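Local coordinates for catalase-3 (Neurospora crassa, PDB 4AJ9), which breaks down hydrogen peroxide into water and oxygen with a heme cofactor, and so probably protects the fungal cell from peroxide damage, at residues Pro152-Pro160 and Ala170-Phe180; Ser544-Lys552 and Val564-Asp574. All coordinates share one frame; numbering follows the deposited sequence.

Contact 1. Residues Pro152-Pro160 and Ala170-Phe180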
# COMPACT_ATOMS: atom_id res chain seq x y z
N PRO C 152 5.71 -4.98 22.07
CA PRO C 152 4.29 -4.78 21.80
C PRO C 152 3.46 -4.86 23.07
O PRO C 152 2.42 -4.22 23.17
CB PRO C 152 3.93 -5.94 20.87
CG PRO C 152 5.21 -6.25 20.17
CD PRO C 152 6.28 -6.06 21.25
N ASP C 153 3.93 -5.65 24.03
CA ASP C 153 3.27 -5.70 25.34
C ASP C 153 3.34 -4.39 26.11
O ASP C 153 2.31 -3.85 26.52
CB ASP C 153 3.84 -6.84 26.18
CG ASP C 153 3.64 -8.20 25.53
OD1 ASP C 153 2.47 -8.60 25.38
OD2 ASP C 153 4.64 -8.84 25.16
N LEU C 154 4.55 -3.89 26.32
CA LEU C 154 4.74 -2.57 26.93
C LEU C 154 3.91 -1.50 26.24
O LEU C 154 3.15 -0.77 26.87
CB LEU C 154 6.22 -2.18 26.86
CG LEU C 154 6.51 -0.69 27.07
CD1 LEU C 154 6.36 -0.31 28.56
CD2 LEU C 154 7.90 -0.34 26.54
N ILE C 155 4.08 -1.38 24.93
CA ILE C 155 3.44 -0.30 24.18
C ILE C 155 1.91 -0.40 24.24
O ILE C 155 1.22 0.60 24.50
CB ILE C 155 3.92 -0.28 22.74
CG1 ILE C 155 5.44 -0.01 22.71
CG2 ILE C 155 3.15 0.78 21.95
CD1 ILE C 155 5.85 1.28 23.44
N HIS C 156 1.37 -1.60 24.02
CA HIS C 156 -0.07 -1.81 24.14
C HIS C 156 -0.61 -1.36 25.50
O HIS C 156 -1.68 -0.76 25.58
CB HIS C 156 -0.43 -3.28 23.93
CG HIS C 156 -0.46 -3.71 22.50
ND1 HIS C 156 -0.89 -4.95 22.10
CD2 HIS C 156 -0.08 -3.06 21.37
CE1 HIS C 156 -0.79 -5.05 20.79
NE2 HIS C 156 -0.29 -3.92 20.32
N SER C 157 0.13 -1.67 26.57
CA SER C 157 -0.35 -1.39 27.92
C SER C 157 -0.35 0.11 28.20
O SER C 157 -1.21 0.61 28.93
CB SER C 157 0.52 -2.12 28.96
OG SER C 157 1.71 -1.40 29.27
N VAL C 158 0.61 0.81 27.61
CA VAL C 158 0.79 2.24 27.84
C VAL C 158 -0.11 3.10 26.93
O VAL C 158 -0.58 4.17 27.33
CB VAL C 158 2.28 2.62 27.69
CG1 VAL C 158 2.46 4.10 27.47
CG2 VAL C 158 3.05 2.14 28.93
N LYS C 159 -0.37 2.62 25.72
CA LYS C 159 -1.26 3.32 24.79
C LYS C 159 -2.74 3.20 25.22
O LYS C 159 -3.06 2.45 26.15
CB LYS C 159 -0.99 2.86 23.34
CG LYS C 159 0.06 3.72 22.65
CD LYS C 159 0.50 3.17 21.30
CE LYS C 159 1.59 4.03 20.65
NZ LYS C 159 1.11 5.32 20.03
N PRO C 160 -3.64 3.96 24.58
CA PRO C 160 -5.01 3.99 25.11
C PRO C 160 -5.68 2.62 25.14
O PRO C 160 -5.38 1.76 24.30
CB PRO C 160 -5.75 4.89 24.11
CG PRO C 160 -4.66 5.77 23.52
CD PRO C 160 -3.46 4.85 23.42
N ALA C 170 -0.81 9.10 27.78
CA ALA C 170 -0.74 9.06 29.23
C ALA C 170 -0.53 7.65 29.77
O ALA C 170 -1.11 6.69 29.28
CB ALA C 170 -2.00 9.66 29.81
N THR C 171 0.31 7.54 30.79
CA THR C 171 0.49 6.28 31.49
C THR C 171 -0.50 6.16 32.65
O THR C 171 -0.55 5.14 33.33
CB THR C 171 1.91 6.13 32.01
OG1 THR C 171 2.30 7.34 32.69
CG2 THR C 171 2.88 5.87 30.86
N ALA C 172 -1.29 7.21 32.86
CA ALA C 172 -2.20 7.26 34.01
C ALA C 172 -3.48 6.47 33.78
O ALA C 172 -4.57 7.05 33.73
CB ALA C 172 -2.53 8.73 34.37
N HIS C 173 -3.36 5.16 33.63
CA HIS C 173 -4.53 4.30 33.53
C HIS C 173 -4.20 2.87 33.91
O HIS C 173 -3.03 2.49 33.94
CB HIS C 173 -5.15 4.35 32.13
CG HIS C 173 -4.18 4.07 31.03
ND1 HIS C 173 -4.23 2.92 30.26
CD2 HIS C 173 -3.14 4.80 30.54
CE1 HIS C 173 -3.26 2.96 29.36
NE2 HIS C 173 -2.59 4.09 29.51
N ASP C 174 -5.24 2.08 34.16
CA ASP C 174 -5.10 0.73 34.70
C ASP C 174 -4.07 -0.14 33.99
O ASP C 174 -3.21 -0.74 34.64
CB ASP C 174 -6.45 0.01 34.71
CG ASP C 174 -7.38 0.54 35.79
OD1 ASP C 174 -7.53 1.78 35.89
OD2 ASP C 174 -7.93 -0.28 36.54
N SER C 175 -4.17 -0.22 32.67
CA SER C 175 -3.39 -1.21 31.94
C SER C 175 -1.89 -0.92 32.05
O SER C 175 -1.08 -1.85 32.13
CB SER C 175 -3.82 -1.28 30.47
OG SER C 175 -3.65 -0.04 29.82
N ALA C 176 -1.54 0.36 32.07
CA ALA C 176 -0.13 0.75 32.10
C ALA C 176 0.49 0.29 33.41
O ALA C 176 1.57 -0.32 33.44
CB ALA C 176 0.01 2.25 31.96
N TRP C 177 -0.18 0.62 34.51
CA TRP C 177 0.34 0.30 35.84
C TRP C 177 0.21 -1.18 36.20
O TRP C 177 1.00 -1.70 36.99
CB TRP C 177 -0.31 1.22 36.88
CG TRP C 177 0.22 2.60 36.77
CD1 TRP C 177 -0.15 3.56 35.86
CD2 TRP C 177 1.28 3.17 37.55
NE1 TRP C 177 0.61 4.70 36.04
CE2 TRP C 177 1.49 4.48 37.07
CE3 TRP C 177 2.06 2.70 38.61
CZ2 TRP C 177 2.44 5.33 37.63
CZ3 TRP C 177 3.01 3.54 39.16
CH2 TRP C 177 3.19 4.84 38.68
N ASP C 178 -0.77 -1.86 35.59
CA ASP C 178 -0.83 -3.33 35.62
C ASP C 178 0.46 -3.88 35.02
O ASP C 178 1.10 -4.75 35.61
CB ASP C 178 -2.06 -3.82 34.83
CG ASP C 178 -2.17 -5.35 34.78
OD1 ASP C 178 -1.57 -6.04 35.62
OD2 ASP C 178 -2.89 -5.86 33.89
N PHE C 179 0.85 -3.37 33.86
CA PHE C 179 2.08 -3.83 33.21
C PHE C 179 3.34 -3.51 34.02
O PHE C 179 4.21 -4.36 34.18
CB PHE C 179 2.23 -3.28 31.79
CG PHE C 179 3.45 -3.80 31.08
CD1 PHE C 179 3.42 -5.04 30.46
CD2 PHE C 179 4.63 -3.07 31.05
CE1 PHE C 179 4.55 -5.55 29.81
CE2 PHE C 179 5.76 -3.57 30.40
CZ PHE C 179 5.72 -4.81 29.78
N PHE C 180 3.43 -2.29 34.54
CA PHE C 180 4.60 -1.86 35.30
C PHE C 180 4.81 -2.76 36.51
O PHE C 180 5.95 -3.04 36.91
CB PHE C 180 4.43 -0.42 35.78
CG PHE C 180 4.38 0.60 34.67
CD1 PHE C 180 5.01 0.36 33.46
CD2 PHE C 180 3.70 1.79 34.84
CE1 PHE C 180 4.98 1.30 32.44
CE2 PHE C 180 3.64 2.73 33.82
CZ PHE C 180 4.29 2.48 32.62
O HOH W 1 -1.70 6.66 26.09
O HOH W 2 -4.45 -0.08 27.12
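Phe179 lays one face of its ring over the backbone of Leu154, whose CA stands 3.9 Å from the ring centroid and 19° off the normal, a CH-pi contact. The ring gets there because CG is anti to the backbone N (chi1 -177°), and Leu154 CD1 adds an apolar touch at Phe179 CE2, 3.8 Å away. Ser157 OG approaches the Phe179 ring obliquely and comes 3.2 Å from Phe179 CB, while its hydroxyl proton goes to Leu154 O, one turn back in its own helix. With an alanine in place of Phe179, the backbone of Leu154 would probably lose its aromatic cover and a gap would open beside Ser157. These residues join two consecutive, roughly antiparallel helices of the heme-containing catalase domain; the axes of 152-158 and 174-180 come within 7.9 Å at 144°. Asp153, beside the ring, sends its carboxylate to Lys50 of the third subunit. At the end of helix 152-158, Ser175 OG donates to Ser157 O (2.7 Å) on a lone pair in the carbonyl plane. His173, the N-cap residue of the second helix, gives its NE2 proton to Val158 O (3.0 Å), from well above the carbonyl plane. In one of its two modelled conformers, Val158 CG2 meets Phe180 CZ.

Contact 2. Residues Ser544-Lys552 and Val564-Asp574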
# COMPACT_ATOMS: atom_id res chain seq x y z
N SER C 544 2.24 52.90 31.67
CA SER C 544 2.78 51.55 31.84
C SER C 544 3.45 50.99 30.58
O SER C 544 4.54 50.42 30.64
CB SER C 544 1.69 50.60 32.32
OG SER C 544 2.23 49.32 32.64
N LEU C 545 2.80 51.15 29.43
CA LEU C 545 3.30 50.57 28.19
C LEU C 545 4.70 51.07 27.85
O LEU C 545 5.57 50.28 27.50
CB LEU C 545 2.33 50.84 27.04
CG LEU C 545 1.97 49.62 26.20
CD1 LEU C 545 1.87 48.36 27.06
CD2 LEU C 545 0.68 49.84 25.42
N ASP C 546 4.91 52.38 27.94
CA ASP C 546 6.23 52.97 27.67
C ASP C 546 7.31 52.35 28.55
O ASP C 546 8.41 52.04 28.08
CB ASP C 546 6.22 54.49 27.86
CG ASP C 546 5.69 55.22 26.64
OD1 ASP C 546 6.07 54.85 25.51
OD2 ASP C 546 4.89 56.16 26.82
N LYS C 547 7.00 52.19 29.82
CA LYS C 547 7.93 51.60 30.76
C LYS C 547 8.13 50.12 30.45
O LYS C 547 9.22 49.57 30.63
CB LYS C 547 7.42 51.76 32.19
CG LYS C 547 7.15 53.20 32.60
CD LYS C 547 6.46 53.25 33.96
CE LYS C 547 6.21 54.68 34.42
NZ LYS C 547 5.35 54.72 35.64
N ALA C 548 7.07 49.48 29.97
CA ALA C 548 7.14 48.07 29.60
C ALA C 548 8.09 47.90 28.43
O ALA C 548 8.89 46.96 28.39
CB ALA C 548 5.76 47.54 29.25
N LYS C 549 8.03 48.83 27.49
CA LYS C 549 8.89 48.79 26.31
C LYS C 549 10.36 48.91 26.70
O LYS C 549 11.22 48.27 26.11
CB LYS C 549 8.52 49.89 25.32
CG LYS C 549 9.47 49.99 24.13
CD LYS C 549 9.33 51.31 23.38
CE LYS C 549 10.47 51.51 22.39
NZ LYS C 549 10.42 52.84 21.72
N ALA C 550 10.65 49.74 27.70
CA ALA C 550 12.03 49.93 28.17
C ALA C 550 12.53 48.67 28.87
O ALA C 550 13.66 48.20 28.63
CB ALA C 550 12.12 51.12 29.11
N LEU C 551 11.69 48.12 29.74
CA LEU C 551 11.99 46.89 30.44
C LEU C 551 12.34 45.81 29.42
O LEU C 551 13.33 45.08 29.56
CB LEU C 551 10.79 46.47 31.29
CG LEU C 551 10.87 45.16 32.05
CD1 LEU C 551 11.95 45.22 33.11
CD2 LEU C 551 9.52 44.85 32.68
N LYS C 552 11.53 45.73 28.37
CA LYS C 552 11.69 44.74 27.32
C LYS C 552 13.03 44.87 26.63
O LYS C 552 13.74 43.87 26.44
CB LYS C 552 10.56 44.88 26.30
CG LYS C 552 10.67 43.93 25.12
CD LYS C 552 9.44 44.05 24.23
CE LYS C 552 9.50 43.10 23.06
NZ LYS C 552 8.32 43.25 22.17
N VAL C 564 5.39 41.56 25.74
CA VAL C 564 4.61 42.55 26.47
C VAL C 564 3.12 42.29 26.29
O VAL C 564 2.63 42.18 25.16
CB VAL C 564 4.94 43.98 26.02
CG1 VAL C 564 4.01 44.98 26.70
CG2 VAL C 564 6.41 44.29 26.33
N ILE C 565 2.41 42.18 27.40
CA ILE C 565 0.99 41.81 27.38
C ILE C 565 0.12 42.96 27.86
O ILE C 565 0.44 43.59 28.86
CB ILE C 565 0.75 40.61 28.31
CG1 ILE C 565 1.64 39.43 27.89
CG2 ILE C 565 -0.74 40.23 28.35
CD1 ILE C 565 1.67 38.31 28.92
N ALA C 566 -0.97 43.22 27.15
CA ALA C 566 -1.96 44.20 27.60
C ALA C 566 -3.38 43.80 27.17
O ALA C 566 -3.61 42.71 26.65
CB ALA C 566 -1.61 45.59 27.10
N GLU C 567 -4.33 44.70 27.39
CA GLU C 567 -5.74 44.41 27.14
C GLU C 567 -6.01 44.19 25.66
O GLU C 567 -6.82 43.35 25.30
CB GLU C 567 -6.63 45.53 27.68
CG GLU C 567 -6.56 45.71 29.18
CD GLU C 567 -5.52 46.73 29.61
OE1 GLU C 567 -4.57 46.99 28.84
OE2 GLU C 567 -5.66 47.27 30.72
N TYR C 568 -5.33 44.98 24.83
CA TYR C 568 -5.45 44.86 23.38
C TYR C 568 -4.11 45.22 22.73
O TYR C 568 -3.19 45.67 23.42
CB TYR C 568 -6.58 45.75 22.81
CG TYR C 568 -6.43 47.24 23.07
CD1 TYR C 568 -5.69 48.04 22.21
CD2 TYR C 568 -7.05 47.84 24.16
CE1 TYR C 568 -5.56 49.41 22.44
CE2 TYR C 568 -6.92 49.20 24.40
CZ TYR C 568 -6.18 49.98 23.54
OH TYR C 568 -6.06 51.33 23.78
N LEU C 569 -4.01 45.04 21.43
CA LEU C 569 -2.72 45.20 20.77
C LEU C 569 -2.39 46.65 20.45
O LEU C 569 -2.28 47.02 19.28
CB LEU C 569 -2.66 44.36 19.50
CG LEU C 569 -2.80 42.85 19.69
CD1 LEU C 569 -2.72 42.17 18.35
CD2 LEU C 569 -1.74 42.31 20.66
N ALA C 570 -2.21 47.47 21.47
CA ALA C 570 -1.74 48.84 21.26
C ALA C 570 -0.31 48.77 20.76
O ALA C 570 0.28 47.69 20.68
CB ALA C 570 -1.82 49.63 22.55
N SER C 571 0.26 49.92 20.40
CA SER C 571 1.66 49.95 19.98
C SER C 571 2.54 49.41 21.10
O SER C 571 2.41 49.82 22.25
CB SER C 571 2.08 51.38 19.63
OG SER C 571 3.46 51.42 19.28
N GLY C 572 3.43 48.48 20.77
CA GLY C 572 4.33 47.91 21.75
C GLY C 572 3.84 46.62 22.38
O GLY C 572 4.59 45.93 23.06
N VAL C 573 2.57 46.29 22.17
CA VAL C 573 2.00 45.09 22.78
C VAL C 573 2.16 43.86 21.89
O VAL C 573 1.81 43.89 20.71
CB VAL C 573 0.51 45.30 23.11
CG1 VAL C 573 -0.08 44.03 23.70
CG2 VAL C 573 0.35 46.48 24.07
N ASP C 574 2.68 42.78 22.46
CA ASP C 574 2.94 41.58 21.68
C ASP C 574 1.80 40.58 21.75
O ASP C 574 1.63 39.76 20.85
CB ASP C 574 4.24 40.89 22.12
CG ASP C 574 5.44 41.80 22.02
OD1 ASP C 574 5.77 42.26 20.91
OD2 ASP C 574 6.09 42.05 23.06
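Leu545 provides most of the apolar contact, and both its methyls touch Val573 CG2, CD2 at 3.6 Å. CD2 also reaches Ala570 CB at 3.8 Å, so that it spans the two ends of a type II beta turn, and CD1 also reaches Val564 CG1 at 4.0 Å. In that turn Gly572 has a positive phi, and a CB there would press on the preceding carbonyl oxygen. The same Val564 methyl meets Ala548 CB, one turn further along the helix. Val564 CG2 touches the aliphatic part of Lys552, 3.7 Å from its CD. Helix 544-552 runs nearly antiparallel to strand 564-566, at 162°, as the helix of a beta-alpha-beta crossover does to the strand that follows it; the unit belongs to the parallel sheet of the C-terminal domain of long catalases. The polar contact is a salt bridge at the other end of the helical segment. With CG anti to its backbone N (chi1 177°) and the rest of the chain extended, Lys552 carries NZ to the syn lone pair of Asp574 OD2, 2.7 Å away; OD1 takes a weak second bond. The anti lone pair of OD2 receives Val564 N at 2.8 Å, in a nearly straight bond (170°), which ties the carboxylate to the strand.

Overall arrangement
The two contacts lie in different domains, contact 1 in the catalase domain and contact 2 in the C-terminal domain of the same chain, with centres 47 Å apart and nearest atoms about 29 Å apart. Contact 1 is the one near the chemistry: the side chain of Leu154 comes within about 7 Å of a bound heme and about 9 Å of the side chain of Asn138, and that of Lys159 within about 8 Å of the side chain of His65, both predicted active-site residues. Contact 2 is distant from the annotated sites and partly exposed. Both nevertheless border the third subunit: His156 hydrogen-bonds Glu57 of the third subunit and Leu569 packs on Leu499 of the same subunit.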